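Local coordinates for uncharacterized protein (Staphylococcus saprophyticus subsp. saprophyticus ATCC 15305, PDB 3FOJ), which is of unknown function but has a rhodanese-like domain, the fold of enzymes that transfer sulfur through a cysteine persulfide, at residues Arg68-Val73 and Ala83-Gly88. Numbering follows the deposited sequence.
Sequences RSAQVV and AVNVEG
Ser69 reaches from the first turn of helix 67-77 to the amide of Asn85 on the facing strand. Its hydroxyl, set between the backbone N and the carbonyl carbon (chi1 51°), donates to Asn85 OD1; OG and OD1 are just 2.5 Å apart, a very short bond. The same OG accepts from a water that lies 2.8 Å from it and 2.8 Å from Val86 O, to which it also donates. One residue on, Ala70 lays its methyl against the other branch of the amide, CB 3.8 Å from Asn85 ND2. That nitrogen donates to Gly66 O in the loop just before the helix, so both ends of the amide are held and its rotation is fixed. This loop, whose Cys63 Ser69 touches, probably corresponds to the active-site loop of rhodaneses. A turn later Val73 spreads its methyls along the helix-facing side of the strand: CG1, anti to its own N (chi1 170°), lies 3.5 Å from Ala83 O and also meets the Ala83 methyl, while CG2 rests 3.6 Å from Asn85 N. The axes run antiparallel at 173°, 7.6 Å apart, as in a beta-alpha-beta crossover, helix 67-77 linking strand 58-62 to its parallel neighbour 82-86. Ser69 and Val73 also touch Ile61 on strand 58-62, and Val86 packs on helix 6-11.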
loop_
_atom_site.group_PDB
_atom_site.type_symbol
_atom_site.label_atom_id
_atom_site.label_comp_id
_atom_site.label_asym_id
_atom_site.label_seq_id
_atom_site.Cartn_x
_atom_site.Cartn_y
_atom_site.Cartn_z
ATOM N N ARG A 68 -3.280 -8.206 6.259
ATOM C CA ARG A 68 -1.854 -8.391 5.997
ATOM C C ARG A 68 -1.131 -7.061 5.835
ATOM O O ARG A 68 0.024 -6.922 6.241
ATOM C CB ARG A 68 -1.653 -9.234 4.737
ATOM C CG ARG A 68 -2.200 -10.645 4.844
ATOM C CD ARG A 68 -2.120 -11.363 3.508
ATOM N NE ARG A 68 -2.733 -12.687 3.566
ATOM C CZ ARG A 68 -2.982 -13.443 2.502
ATOM N NH1 ARG A 68 -2.671 -13.008 1.287
ATOM N NH2 ARG A 68 -3.545 -14.635 2.649
ATOM N N SER A 69 -1.805 -6.086 5.234
ATOM C CA SER A 69 -1.202 -4.775 5.051
ATOM C C SER A 69 -0.979 -4.121 6.413
ATOM O O SER A 69 0.018 -3.434 6.621
ATOM C CB SER A 69 -2.096 -3.894 4.174
ATOM O OG SER A 69 -3.422 -3.888 4.662
ATOM N N ALA A 70 -1.902 -4.349 7.343
ATOM C CA ALA A 70 -1.773 -3.780 8.677
ATOM C C ALA A 70 -0.553 -4.379 9.371
ATOM O O ALA A 70 0.137 -3.698 10.132
ATOM C CB ALA A 70 -3.029 -4.055 9.495
ATOM N N GLN A 71 -0.303 -5.659 9.107
ATOM C CA GLN A 71 0.841 -6.356 9.683
ATOM C C GLN A 71 2.112 -5.706 9.160
ATOM O O GLN A 71 3.059 -5.462 9.911
ATOM C CB GLN A 71 0.814 -7.835 9.289
ATOM C CG GLN A 71 -0.257 -8.643 10.004
ATOM C CD GLN A 71 -0.358 -10.060 9.482
ATOM O OE1 GLN A 71 -1.164 -10.354 8.597
ATOM N NE2 GLN A 71 0.470 -10.949 10.019
ATOM N N VAL A 72 2.124 -5.423 7.861
ATOM C CA VAL A 72 3.268 -4.781 7.233
ATOM C C VAL A 72 3.480 -3.375 7.797
ATOM O O VAL A 72 4.614 -2.953 8.006
ATOM C CB VAL A 72 3.089 -4.708 5.697
ATOM C CG1 VAL A 72 4.159 -3.820 5.078
ATOM C CG2 VAL A 72 3.170 -6.106 5.107
ATOM N N VAL A 73 2.391 -2.649 8.039
ATOM C CA VAL A 73 2.497 -1.301 8.587
ATOM C C VAL A 73 3.175 -1.340 9.956
ATOM O O VAL A 73 4.083 -0.560 10.217
ATOM C CB VAL A 73 1.107 -0.632 8.700
ATOM C CG1 VAL A 73 1.204 0.677 9.491
ATOM C CG2 VAL A 73 0.566 -0.350 7.301
ATOM N N ALA A 83 4.311 4.549 7.919
ATOM C CA ALA A 83 3.358 3.807 7.101
ATOM C C ALA A 83 1.921 3.933 7.591
ATOM O O ALA A 83 1.668 4.092 8.783
ATOM C CB ALA A 83 3.760 2.342 7.051
ATOM N N VAL A 84 0.991 3.849 6.647
ATOM C CA VAL A 84 -0.434 3.955 6.922
ATOM C C VAL A 84 -1.154 2.804 6.228
ATOM O O VAL A 84 -0.902 2.524 5.058
ATOM C CB VAL A 84 -0.996 5.291 6.396
ATOM C CG1 VAL A 84 -2.475 5.406 6.738
ATOM C CG2 VAL A 84 -0.208 6.454 6.990
ATOM N N ASN A 85 -2.048 2.138 6.951
ATOM C CA ASN A 85 -2.782 1.018 6.381
ATOM C C ASN A 85 -4.005 1.478 5.592
ATOM O O ASN A 85 -4.678 2.431 5.976
ATOM C CB ASN A 85 -3.230 0.068 7.496
ATOM C CG ASN A 85 -3.825 -1.215 6.957
ATOM O OD1 ASN A 85 -3.233 -1.862 6.100
ATOM N ND2 ASN A 85 -4.994 -1.592 7.460
ATOM N N VAL A 86 -4.277 0.815 4.473
ATOM C CA VAL A 86 -5.455 1.140 3.681
ATOM C C VAL A 86 -6.494 0.084 4.056
ATOM O O VAL A 86 -6.398 -1.077 3.650
ATOM C CB VAL A 86 -5.174 1.074 2.174
ATOM C CG1 VAL A 86 -6.442 1.429 1.405
ATOM C CG2 VAL A 86 -4.053 2.039 1.812
ATOM N N GLU A 87 -7.478 0.490 4.850
ATOM C CA GLU A 87 -8.508 -0.428 5.322
ATOM C C GLU A 87 -9.319 -1.093 4.215
ATOM O O GLU A 87 -9.660 -0.467 3.213
ATOM C CB GLU A 87 -9.462 0.300 6.274
ATOM C CG GLU A 87 -8.762 1.144 7.331
ATOM C CD GLU A 87 -9.699 1.598 8.436
ATOM O OE1 GLU A 87 -10.841 2.001 8.124
ATOM O OE2 GLU A 87 -9.286 1.562 9.615
ATOM N N GLY A 88 -9.614 -2.376 4.402
ATOM C CA GLY A 88 -10.413 -3.100 3.428
ATOM C C GLY A 88 -9.671 -3.731 2.266
ATOM O O GLY A 88 -10.185 -4.651 1.632
HETATM O O HOH W 1 -5.029 -3.266 2.502
#